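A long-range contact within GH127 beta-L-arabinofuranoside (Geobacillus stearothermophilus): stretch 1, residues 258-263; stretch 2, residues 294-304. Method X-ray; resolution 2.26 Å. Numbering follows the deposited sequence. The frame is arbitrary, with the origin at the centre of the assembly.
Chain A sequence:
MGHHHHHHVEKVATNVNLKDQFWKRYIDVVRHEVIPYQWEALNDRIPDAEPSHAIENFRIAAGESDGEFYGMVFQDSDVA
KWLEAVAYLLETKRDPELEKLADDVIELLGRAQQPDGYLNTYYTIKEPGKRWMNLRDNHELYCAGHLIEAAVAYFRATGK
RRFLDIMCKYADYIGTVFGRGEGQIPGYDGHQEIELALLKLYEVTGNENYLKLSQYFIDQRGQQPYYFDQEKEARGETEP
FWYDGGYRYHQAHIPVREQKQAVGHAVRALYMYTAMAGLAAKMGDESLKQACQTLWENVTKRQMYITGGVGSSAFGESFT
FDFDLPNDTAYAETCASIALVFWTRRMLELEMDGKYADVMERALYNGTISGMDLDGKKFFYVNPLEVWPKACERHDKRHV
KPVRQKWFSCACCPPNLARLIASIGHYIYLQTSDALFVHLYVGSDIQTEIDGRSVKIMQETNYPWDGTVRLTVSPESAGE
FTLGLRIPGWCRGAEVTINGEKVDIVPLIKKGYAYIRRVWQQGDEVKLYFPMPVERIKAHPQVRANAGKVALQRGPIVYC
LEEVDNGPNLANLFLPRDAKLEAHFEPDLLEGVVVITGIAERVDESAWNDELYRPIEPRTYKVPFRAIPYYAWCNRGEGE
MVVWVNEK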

# COMPACT_ATOMS: atom_id res chain seq x y z
N GLU A 258 -16.53 -12.92 -23.04
CA GLU A 258 -16.25 -11.50 -23.19
C GLU A 258 -15.18 -10.98 -22.20
O GLU A 258 -14.84 -9.81 -22.23
N GLN A 259 -14.69 -11.84 -21.31
CA GLN A 259 -13.61 -11.48 -20.37
C GLN A 259 -12.27 -11.54 -21.08
O GLN A 259 -11.77 -12.61 -21.46
N LYS A 260 -11.69 -10.36 -21.28
CA LYS A 260 -10.41 -10.24 -21.93
C LYS A 260 -9.26 -9.89 -21.01
O LYS A 260 -8.09 -9.96 -21.43
N GLN A 261 -9.59 -9.49 -19.77
CA GLN A 261 -8.61 -9.31 -18.70
C GLN A 261 -8.95 -10.13 -17.51
O GLN A 261 -10.12 -10.29 -17.15
N ALA A 262 -7.91 -10.59 -16.84
CA ALA A 262 -8.05 -11.18 -15.53
C ALA A 262 -8.40 -10.09 -14.54
O ALA A 262 -7.77 -9.04 -14.51
N VAL A 263 -9.46 -10.33 -13.79
CA VAL A 263 -9.94 -9.43 -12.74
C VAL A 263 -10.38 -10.26 -11.55
O VAL A 263 -10.64 -11.47 -11.67
N THR A 294 -6.57 -15.63 -24.74
CA THR A 294 -6.52 -14.21 -24.50
C THR A 294 -6.29 -13.97 -23.00
O THR A 294 -5.48 -13.15 -22.64
N LEU A 295 -6.96 -14.75 -22.17
CA LEU A 295 -6.78 -14.62 -20.74
C LEU A 295 -5.42 -15.10 -20.29
O LEU A 295 -4.81 -14.47 -19.45
N TRP A 296 -4.93 -16.18 -20.90
CA TRP A 296 -3.60 -16.66 -20.62
C TRP A 296 -2.55 -15.61 -20.88
O TRP A 296 -1.62 -15.44 -20.09
N GLU A 297 -2.61 -15.01 -22.03
CA GLU A 297 -1.67 -13.95 -22.38
C GLU A 297 -1.79 -12.78 -21.40
O GLU A 297 -0.79 -12.23 -21.00
N ASN A 298 -3.01 -12.40 -21.02
CA ASN A 298 -3.16 -11.30 -20.12
C ASN A 298 -2.53 -11.64 -18.74
O ASN A 298 -1.80 -10.83 -18.17
N VAL A 299 -2.84 -12.82 -18.20
CA VAL A 299 -2.33 -13.18 -16.87
C VAL A 299 -0.81 -13.27 -16.91
O VAL A 299 -0.14 -12.66 -16.09
N THR A 300 -0.27 -13.99 -17.88
CA THR A 300 1.10 -14.42 -17.81
C THR A 300 2.04 -13.40 -18.44
O THR A 300 3.22 -13.46 -18.18
N LYS A 301 1.53 -12.53 -19.28
CA LYS A 301 2.37 -11.49 -19.83
C LYS A 301 2.12 -10.08 -19.22
O LYS A 301 2.80 -9.12 -19.58
N ARG A 302 1.10 -9.94 -18.39
CA ARG A 302 0.82 -8.63 -17.81
C ARG A 302 0.53 -8.63 -16.36
O ARG A 302 0.67 -7.60 -15.77
N GLN A 303 0.10 -9.75 -15.77
CA GLN A 303 -0.32 -9.75 -14.36
C GLN A 303 0.24 -10.89 -13.54
O GLN A 303 -0.41 -11.40 -12.65
N MSE A 304 1.47 -11.26 -13.82
CA MSE A 304 2.12 -12.33 -13.13
C MSE A 304 3.47 -11.90 -12.64
O MSE A 304 4.21 -11.28 -13.37

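The contact between residues 258-263 and 294-304 is a small example of an irregular segment held against a helix and the residues just after it by side-chain amides that read its backbone, with a thin apolar layer beside them. It illustrates a general principle: a chain without regular secondary structure can leave peptide groups unpaired, and a neighbouring stretch can satisfy them with asparagine and glutamine, here N298 from the helix and Q303 from the loop beyond it. The two stretches bury 368 Å² between them, both sides summed, and the central pairing sets K260, Q261 and A262 against L295, N298 and V299, residues spaced so that they lie along one side of the helix.

A262 is the focus. Its CA-to-CB bond points toward the second stretch, and both of its backbone polar atoms are engaged by side chains of that stretch. The amide A262 N donates to N298 OD1 at 3.0 Å, while Q303 NE2 donates to A262 O at 3.1 Å; both hydrogen bonds are close to linear. N298 reaches its position with chi1 in the t well, and Q303 with chi1 m and chi2 t. The two amides are also joined to each other, since Q303 NE2 lies 2.9 Å from N298 OD1 and donates to it. N298 OD1 therefore accepts from both a backbone amide and a side-chain amide, and the three groups form a closed polar network around one alanine. The other end of the N298 amide, ND2, is hydrogen-bonded elsewhere in the structure.

The small alanine side chain uses the space next to this network. A262 CB meets V299 CG2 at 3.6 Å, an apolar contact made although V299, with chi1 t, directs its CA-to-CB bond sideways.

L295 adds a larger patch of apolar cover. Its CA-to-CB bond is also sideways, but the m, t rotamer brings the end of the side chain nearer to the first stretch. There L295 CD2 lies mainly against backbone: it is 3.4 Å from Q259 O, 3.7 Å from Q261 C and 3.9 Å from A262 N. One methyl thus follows the main chain over several residues, a contact that depends more on the path of the backbone than on the side chains it carries.

At the edge of the contact the approaches are fewer. T294, chi1 m, points toward the first stretch and places CG2 3.8 Å from K260 O, while its hydroxyl is satisfied elsewhere in the structure. K260 and Q261 both direct their CA-to-CB bonds away overall, yet each still touches through CB: K260 CB is 4.2 Å from T294 CG2, and Q261 CB is 3.7 Å from N298 OD1.

Within the second stretch, K301 NZ and E297 OE2 form a salt bridge at 2.7 Å, but neither side chain reaches the first stretch. The example shows how a few amide groups, backed by modest apolar contacts, can anchor an irregular segment to a distant part of the sequence.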

# COMPACT_ATOMS: atom_id res chain seq x y z
CB GLU A 258 -17.54 -10.73 -22.97
CG GLU A 258 -18.57 -11.11 -24.01
CD GLU A 258 -19.97 -10.59 -23.70
OE1 GLU A 258 -20.91 -11.34 -24.05
OE2 GLU A 258 -20.17 -9.47 -23.14
CB GLN A 259 -13.65 -12.38 -19.11
CG GLN A 259 -14.89 -12.13 -18.30
CD GLN A 259 -14.95 -12.93 -17.01
OE1 GLN A 259 -13.92 -13.24 -16.39
NE2 GLN A 259 -16.17 -13.31 -16.61
CB LYS A 260 -10.51 -9.19 -23.04
CG LYS A 260 -11.50 -9.60 -24.13
CD LYS A 260 -11.50 -8.63 -25.30
CE LYS A 260 -12.76 -8.78 -26.14
NZ LYS A 260 -13.08 -10.22 -26.40
CB GLN A 261 -8.54 -7.85 -18.19
CG GLN A 261 -7.92 -6.87 -19.17
CD GLN A 261 -8.94 -6.44 -20.20
OE1 GLN A 261 -10.11 -6.29 -19.87
NE2 GLN A 261 -8.50 -6.21 -21.42
CB ALA A 262 -6.77 -11.86 -15.12
CB VAL A 263 -11.13 -8.58 -13.20
CG1 VAL A 263 -10.76 -7.75 -14.43
CG2 VAL A 263 -12.33 -9.44 -13.53
CB THR A 294 -7.84 -13.56 -24.94
OG1 THR A 294 -7.93 -13.70 -26.36
CG2 THR A 294 -7.92 -12.09 -24.59
CB LEU A 295 -7.88 -15.33 -20.00
CG LEU A 295 -9.23 -14.60 -20.14
CD1 LEU A 295 -10.39 -15.53 -19.87
CD2 LEU A 295 -9.32 -13.43 -19.19
CB TRP A 296 -3.27 -17.86 -21.51
CG TRP A 296 -1.86 -18.26 -21.39
CD1 TRP A 296 -0.85 -17.94 -22.21
CD2 TRP A 296 -1.30 -19.02 -20.34
NE1 TRP A 296 0.31 -18.46 -21.75
CE2 TRP A 296 0.06 -19.14 -20.60
CE3 TRP A 296 -1.84 -19.64 -19.23
CZ2 TRP A 296 0.90 -19.84 -19.81
CZ3 TRP A 296 -1.03 -20.32 -18.41
CH2 TRP A 296 0.35 -20.42 -18.69
CB GLU A 297 -1.92 -13.46 -23.81
CG GLU A 297 -1.56 -14.53 -24.86
CD GLU A 297 -0.05 -14.80 -24.97
OE1 GLU A 297 0.69 -13.84 -25.35
OE2 GLU A 297 0.43 -15.93 -24.69
CB ASN A 298 -4.58 -10.93 -19.93
CG ASN A 298 -4.73 -9.67 -19.07
OD1 ASN A 298 -5.29 -9.69 -17.97
ND2 ASN A 298 -4.28 -8.54 -19.61
CB VAL A 299 -2.91 -14.51 -16.37
CG1 VAL A 299 -2.16 -14.96 -15.15
CG2 VAL A 299 -4.35 -14.34 -16.04
CB THR A 300 1.36 -15.80 -18.50
OG1 THR A 300 1.08 -15.71 -19.90
CG2 THR A 300 0.52 -16.82 -17.88
CB LYS A 301 2.21 -11.43 -21.33
CG LYS A 301 2.78 -12.73 -21.91
CD LYS A 301 3.48 -12.69 -23.27
CE LYS A 301 3.98 -14.10 -23.64
NZ LYS A 301 2.84 -15.06 -23.84
CB ARG A 302 -0.30 -7.94 -18.57
CG ARG A 302 0.05 -7.82 -20.02
CD ARG A 302 -0.82 -6.87 -20.74
NE ARG A 302 -0.29 -6.56 -22.05
CZ ARG A 302 -0.75 -5.57 -22.81
NH1 ARG A 302 -1.71 -4.77 -22.35
NH2 ARG A 302 -0.22 -5.34 -24.00
CB GLN A 303 -1.82 -9.69 -14.22
CG GLN A 303 -2.43 -8.45 -14.86
CD GLN A 303 -3.88 -8.28 -14.42
OE1 GLN A 303 -4.16 -7.95 -13.27
NE2 GLN A 303 -4.82 -8.61 -15.32
CB MSE A 304 2.32 -13.51 -14.09
CG MSE A 304 2.91 -14.70 -13.40
SE MSE A 304 3.33 -16.22 -14.62
CE MSE A 304 4.78 -15.47 -15.60